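Local coordinates for protein glycosyl hydrolase family 88 (Pedobacter heparinus, PDB 3WIW) that acts as an unsaturated glucuronyl hydrolase specific for heparin, built on an alpha6/alpha6-barrel of glycosyl hydrolase family 88, at residues Thr38-Tyr50 / Tyr345-Leu357. Residues are numbered along the deposited sequence; the frame is centred on the assembly and turned at random.
Sequences TAVIQLTRAAQTY and YLAKPGENQFFIL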
loop_
_atom_site.group_PDB
_atom_site.type_symbol
_atom_site.label_atom_id
_atom_site.label_comp_id
_atom_site.label_asym_id
_atom_site.label_seq_id
_atom_site.Cartn_x
_atom_site.Cartn_y
_atom_site.Cartn_z
ATOM N N THR A 38 -16.116 13.940 -4.584
ATOM C CA THR A 38 -16.755 12.632 -4.554
ATOM C C THR A 38 -16.194 11.759 -3.440
ATOM O O THR A 38 -16.956 11.119 -2.714
ATOM C CB THR A 38 -16.647 11.940 -5.903
ATOM O OG1 THR A 38 -17.454 12.663 -6.842
ATOM C CG2 THR A 38 -17.133 10.493 -5.798
ATOM N N ALA A 39 -14.870 11.748 -3.289
ATOM C CA ALA A 39 -14.243 10.946 -2.252
ATOM C C ALA A 39 -14.737 11.340 -0.861
ATOM O O ALA A 39 -15.014 10.475 -0.024
ATOM C CB ALA A 39 -12.732 11.059 -2.343
ATOM N N VAL A 40 -14.865 12.638 -0.623
ATOM C CA VAL A 40 -15.343 13.123 0.666
ATOM C C VAL A 40 -16.770 12.637 0.928
ATOM O O VAL A 40 -17.083 12.187 2.032
ATOM C CB VAL A 40 -15.241 14.653 0.732
ATOM C CG1 VAL A 40 -15.902 15.184 1.989
ATOM C CG2 VAL A 40 -13.770 15.059 0.714
ATOM N N ILE A 41 -17.633 12.695 -0.085
ATOM C CA ILE A 41 -18.998 12.193 0.076
ATOM C C ILE A 41 -19.007 10.696 0.385
ATOM O O ILE A 41 -19.710 10.239 1.307
ATOM C CB ILE A 41 -19.861 12.482 -1.170
ATOM C CG1 ILE A 41 -20.128 13.980 -1.280
ATOM C CG2 ILE A 41 -21.189 11.753 -1.088
ATOM C CD1 ILE A 41 -20.614 14.401 -2.651
ATOM N N GLN A 42 -18.225 9.932 -0.368
ATOM C CA GLN A 42 -18.166 8.488 -0.172
ATOM C C GLN A 42 -17.730 8.153 1.253
ATOM O O GLN A 42 -18.371 7.337 1.930
ATOM C CB GLN A 42 -17.224 7.850 -1.197
ATOM C CG GLN A 42 -17.740 7.897 -2.653
ATOM C CD GLN A 42 -19.019 7.086 -2.863
ATOM O OE1 GLN A 42 -20.099 7.496 -2.448
ATOM N NE2 GLN A 42 -18.892 5.914 -3.497
ATOM N N LEU A 43 -16.653 8.795 1.713
ATOM C CA LEU A 43 -16.123 8.550 3.042
ATOM C C LEU A 43 -17.120 8.963 4.111
ATOM O O LEU A 43 -17.250 8.288 5.132
ATOM C CB LEU A 43 -14.812 9.308 3.240
ATOM C CG LEU A 43 -13.634 8.751 2.448
ATOM C CD1 LEU A 43 -12.422 9.674 2.601
ATOM C CD2 LEU A 43 -13.294 7.299 2.853
ATOM N N THR A 44 -17.818 10.073 3.891
ATOM C CA THR A 44 -18.820 10.532 4.844
ATOM C C THR A 44 -19.911 9.474 5.014
ATOM O O THR A 44 -20.273 9.108 6.140
ATOM C CB THR A 44 -19.438 11.864 4.397
ATOM O OG1 THR A 44 -18.404 12.847 4.307
ATOM C CG2 THR A 44 -20.531 12.340 5.358
ATOM N N ARG A 45 -20.407 8.955 3.897
ATOM C CA ARG A 45 -21.443 7.936 3.941
ATOM C C ARG A 45 -20.904 6.619 4.514
ATOM O O ARG A 45 -21.596 5.950 5.285
ATOM C CB ARG A 45 -21.998 7.688 2.536
ATOM C CG ARG A 45 -22.669 8.884 1.865
ATOM C CD ARG A 45 -23.960 9.287 2.531
ATOM N NE ARG A 45 -24.967 8.225 2.663
ATOM C CZ ARG A 45 -25.831 7.833 1.721
ATOM N NH1 ARG A 45 -25.827 8.355 0.497
ATOM N NH2 ARG A 45 -26.711 6.880 2.006
ATOM N N ALA A 46 -19.692 6.224 4.118
ATOM C CA ALA A 46 -19.096 4.998 4.650
ATOM C C ALA A 46 -18.987 5.044 6.177
ATOM O O ALA A 46 -19.350 4.085 6.872
ATOM C CB ALA A 46 -17.734 4.764 4.033
ATOM N N ALA A 47 -18.490 6.158 6.704
ATOM C CA ALA A 47 -18.277 6.261 8.154
ATOM C C ALA A 47 -19.605 6.284 8.933
ATOM O O ALA A 47 -19.651 5.906 10.093
ATOM C CB ALA A 47 -17.427 7.474 8.473
ATOM N N GLN A 48 -20.680 6.740 8.284
ATOM C CA GLN A 48 -22.033 6.738 8.848
ATOM C C GLN A 48 -22.634 5.336 8.824
ATOM O O GLN A 48 -23.488 4.998 9.640
ATOM C CB GLN A 48 -22.939 7.673 8.039
ATOM C CG GLN A 48 -22.646 9.161 8.252
ATOM C CD GLN A 48 -23.286 10.072 7.217
ATOM O OE1 GLN A 48 -23.810 9.622 6.187
ATOM N NE2 GLN A 48 -23.228 11.367 7.478
ATOM N N THR A 49 -22.192 4.525 7.873
ATOM C CA THR A 49 -22.814 3.231 7.610
ATOM C C THR A 49 -22.122 2.047 8.317
ATOM O O THR A 49 -22.788 1.206 8.947
ATOM C CB THR A 49 -22.855 2.992 6.086
ATOM O OG1 THR A 49 -23.645 4.017 5.473
ATOM C CG2 THR A 49 -23.471 1.659 5.748
ATOM N N TYR A 50 -20.800 1.955 8.185
ATOM C CA TYR A 50 -20.033 0.875 8.795
ATOM C C TYR A 50 -19.775 1.130 10.278
ATOM O O TYR A 50 -19.943 2.257 10.775
ATOM C CB TYR A 50 -18.722 0.628 7.999
ATOM C CG TYR A 50 -19.030 0.381 6.542
ATOM C CD1 TYR A 50 -19.743 -0.743 6.164
ATOM C CD2 TYR A 50 -18.671 1.298 5.554
ATOM C CE1 TYR A 50 -20.094 -0.963 4.851
ATOM C CE2 TYR A 50 -19.029 1.089 4.208
ATOM C CZ TYR A 50 -19.742 -0.049 3.878
ATOM O OH TYR A 50 -20.125 -0.276 2.575
ATOM N N TYR A 345 -13.382 4.205 -13.477
ATOM C CA TYR A 345 -12.762 3.777 -12.215
ATOM C C TYR A 345 -13.293 4.422 -10.939
ATOM O O TYR A 345 -13.212 3.829 -9.866
ATOM C CB TYR A 345 -11.234 3.919 -12.282
ATOM C CG TYR A 345 -10.612 2.854 -13.139
ATOM C CD1 TYR A 345 -10.267 1.620 -12.605
ATOM C CD2 TYR A 345 -10.408 3.059 -14.489
ATOM C CE1 TYR A 345 -9.708 0.621 -13.382
ATOM C CE2 TYR A 345 -9.844 2.061 -15.291
ATOM C CZ TYR A 345 -9.521 0.838 -14.732
ATOM O OH TYR A 345 -8.977 -0.173 -15.487
ATOM N N LEU A 346 -13.826 5.631 -11.053
ATOM C CA LEU A 346 -14.239 6.376 -9.871
ATOM C C LEU A 346 -15.738 6.220 -9.658
ATOM O O LEU A 346 -16.545 6.603 -10.520
ATOM C CB LEU A 346 -13.884 7.859 -10.028
ATOM C CG LEU A 346 -14.257 8.767 -8.862
ATOM C CD1 LEU A 346 -13.310 8.503 -7.696
ATOM C CD2 LEU A 346 -14.192 10.205 -9.248
ATOM N N ALA A 347 -16.123 5.647 -8.524
ATOM C CA ALA A 347 -17.545 5.475 -8.206
ATOM C C ALA A 347 -18.310 6.793 -8.191
ATOM O O ALA A 347 -17.784 7.833 -7.782
ATOM C CB ALA A 347 -17.668 4.826 -6.845
ATOM N N LYS A 348 -19.575 6.748 -8.596
ATOM C CA LYS A 348 -20.437 7.913 -8.432
ATOM C C LYS A 348 -20.841 8.040 -6.975
ATOM O O LYS A 348 -20.949 7.031 -6.275
ATOM C CB LYS A 348 -21.684 7.750 -9.285
ATOM C CG LYS A 348 -21.342 7.750 -10.731
ATOM C CD LYS A 348 -22.537 7.395 -11.619
ATOM C CE LYS A 348 -22.107 7.213 -13.068
ATOM N NZ LYS A 348 -21.216 6.024 -13.295
ATOM N N PRO A 349 -21.091 9.272 -6.513
ATOM C CA PRO A 349 -21.493 9.472 -5.116
ATOM C C PRO A 349 -22.671 8.595 -4.750
ATOM O O PRO A 349 -23.667 8.542 -5.471
ATOM C CB PRO A 349 -21.920 10.937 -5.082
ATOM C CG PRO A 349 -21.122 11.580 -6.154
ATOM C CD PRO A 349 -20.950 10.547 -7.236
ATOM N N GLY A 350 -22.540 7.891 -3.637
ATOM C CA GLY A 350 -23.605 7.054 -3.139
ATOM C C GLY A 350 -23.610 5.630 -3.647
ATOM O O GLY A 350 -24.345 4.786 -3.114
ATOM N N GLU A 351 -22.789 5.349 -4.656
ATOM C CA GLU A 351 -22.724 4.005 -5.248
ATOM C C GLU A 351 -21.541 3.178 -4.774
ATOM O O GLU A 351 -20.759 3.637 -3.949
ATOM C CB GLU A 351 -22.718 4.126 -6.774
ATOM C CG GLU A 351 -23.943 4.924 -7.250
ATOM C CD GLU A 351 -24.182 4.859 -8.742
ATOM O OE1 GLU A 351 -23.344 4.263 -9.460
ATOM O OE2 GLU A 351 -25.213 5.405 -9.196
ATOM N N ASN A 352 -21.410 1.953 -5.275
ATOM C CA ASN A 352 -20.202 1.157 -5.028
ATOM C C ASN A 352 -20.002 0.827 -3.536
ATOM O O ASN A 352 -18.871 0.649 -3.083
ATOM C CB ASN A 352 -18.979 1.922 -5.582
ATOM C CG ASN A 352 -17.774 1.040 -5.883
ATOM O OD1 ASN A 352 -17.913 -0.097 -6.326
ATOM N ND2 ASN A 352 -16.576 1.580 -5.656
ATOM N N GLN A 353 -21.099 0.745 -2.776
ATOM C CA GLN A 353 -21.026 0.509 -1.339
ATOM C C GLN A 353 -20.117 1.520 -0.622
ATOM O O GLN A 353 -19.522 1.230 0.426
ATOM C CB GLN A 353 -20.645 -0.950 -1.040
ATOM C CG GLN A 353 -21.669 -1.971 -1.586
ATOM C CD GLN A 353 -22.953 -2.048 -0.738
ATOM O OE1 GLN A 353 -23.357 -1.077 -0.110
ATOM N NE2 GLN A 353 -23.563 -3.228 -0.690
ATOM N N PHE A 354 -20.065 2.728 -1.185
ATOM C CA PHE A 354 -19.309 3.866 -0.662
ATOM C C PHE A 354 -17.788 3.739 -0.780
ATOM O O PHE A 354 -17.054 4.586 -0.250
ATOM C CB PHE A 354 -19.714 4.220 0.777
ATOM C CG PHE A 354 -21.198 4.366 0.969
ATOM C CD1 PHE A 354 -21.957 5.166 0.115
ATOM C CD2 PHE A 354 -21.850 3.685 1.997
ATOM C CE1 PHE A 354 -23.331 5.282 0.302
ATOM C CE2 PHE A 354 -23.215 3.806 2.188
ATOM C CZ PHE A 354 -23.953 4.601 1.336
ATOM N N PHE A 355 -17.306 2.715 -1.483
ATOM C CA PHE A 355 -15.905 2.700 -1.863
ATOM C C PHE A 355 -15.647 3.745 -2.940
ATOM O O PHE A 355 -16.533 4.077 -3.728
ATOM C CB PHE A 355 -15.490 1.337 -2.388
ATOM C CG PHE A 355 -15.458 0.265 -1.343
ATOM C CD1 PHE A 355 -14.348 0.109 -0.525
ATOM C CD2 PHE A 355 -16.533 -0.600 -1.171
ATOM C CE1 PHE A 355 -14.295 -0.900 0.450
ATOM C CE2 PHE A 355 -16.495 -1.608 -0.215
ATOM C CZ PHE A 355 -15.376 -1.765 0.606
ATOM N N ILE A 356 -14.417 4.217 -3.017
ATOM C CA ILE A 356 -14.071 5.310 -3.921
ATOM C C ILE A 356 -13.751 4.807 -5.344
ATOM O O ILE A 356 -14.286 5.324 -6.306
ATOM C CB ILE A 356 -12.902 6.122 -3.347
ATOM C CG1 ILE A 356 -13.315 6.768 -2.003
ATOM C CG2 ILE A 356 -12.440 7.177 -4.337
ATOM C CD1 ILE A 356 -12.184 7.357 -1.191
ATOM N N LEU A 357 -12.888 3.800 -5.475
ATOM C CA LEU A 357 -12.511 3.234 -6.769
ATOM C C LEU A 357 -13.156 1.877 -7.025
ATOM O O LEU A 357 -13.596 1.181 -6.098
ATOM C CB LEU A 357 -11.003 3.053 -6.848
ATOM C CG LEU A 357 -10.144 4.312 -6.837
ATOM C CD1 LEU A 357 -8.676 3.923 -7.022
ATOM C CD2 LEU A 357 -10.576 5.285 -7.912
HETATM O O HOH W 1 -17.895 10.212 -9.275
HETATM O O HOH W 2 -23.013 -0.575 2.559
#
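Gln42 NE2 gives both its hydrogens to the loop 345-357. Gln42 NE2 to Glu351 O is 3.0 Å, with the acceptor close to the amide plane. Gln42 NE2 to Phe355 O is also 3.0 Å, on a less straight path (145°). Asn352 ND2 reaches Phe355 O from the opposite face of that carbonyl. On the other side of the amide, Gly350 N donates to Gln42 OE1 at 2.7 Å, and the donor stands above the carbonyl plane. The bend at chi2 (-64°) carries the amide off the helix and into the curl of the loop. These three bonds fix its rotation. Lys348 to Glu351 form a type II turn, with Gly350 at positive phi.

Next to this site, Phe354 lies against the helix. Arg45 CB sits over the centre of its ring, 3.5 Å from the centroid, in a CH-pi contact. Phe354 CZ lies over one face of the Arg45 guanidinium, toward its rim, and the two planes are 51° apart. Gln42 OE1 faces the ring edge of Phe354. Tyr50 OH donates to Gln353 O at 2.7 Å. A water donates to both Tyr50 OH and Gln353 OE1, while Gln353 NE2 bonds to Gly63 O. Toward Thr38, Ile356 CD1 packs on Ala39 and Leu43, and Pro349 touches Thr38 and Ile41.

A leucine in place of Gln42 would probably leave Gly350 N, Glu351 O and Phe355 O without their helix partner and let the turn shift. The contact ties helix 30-49 to the loop after helix 327-340, away from the predicted catalytic residues. One buried side-chain amide thus serves three backbone groups of a loop without regular secondary structure.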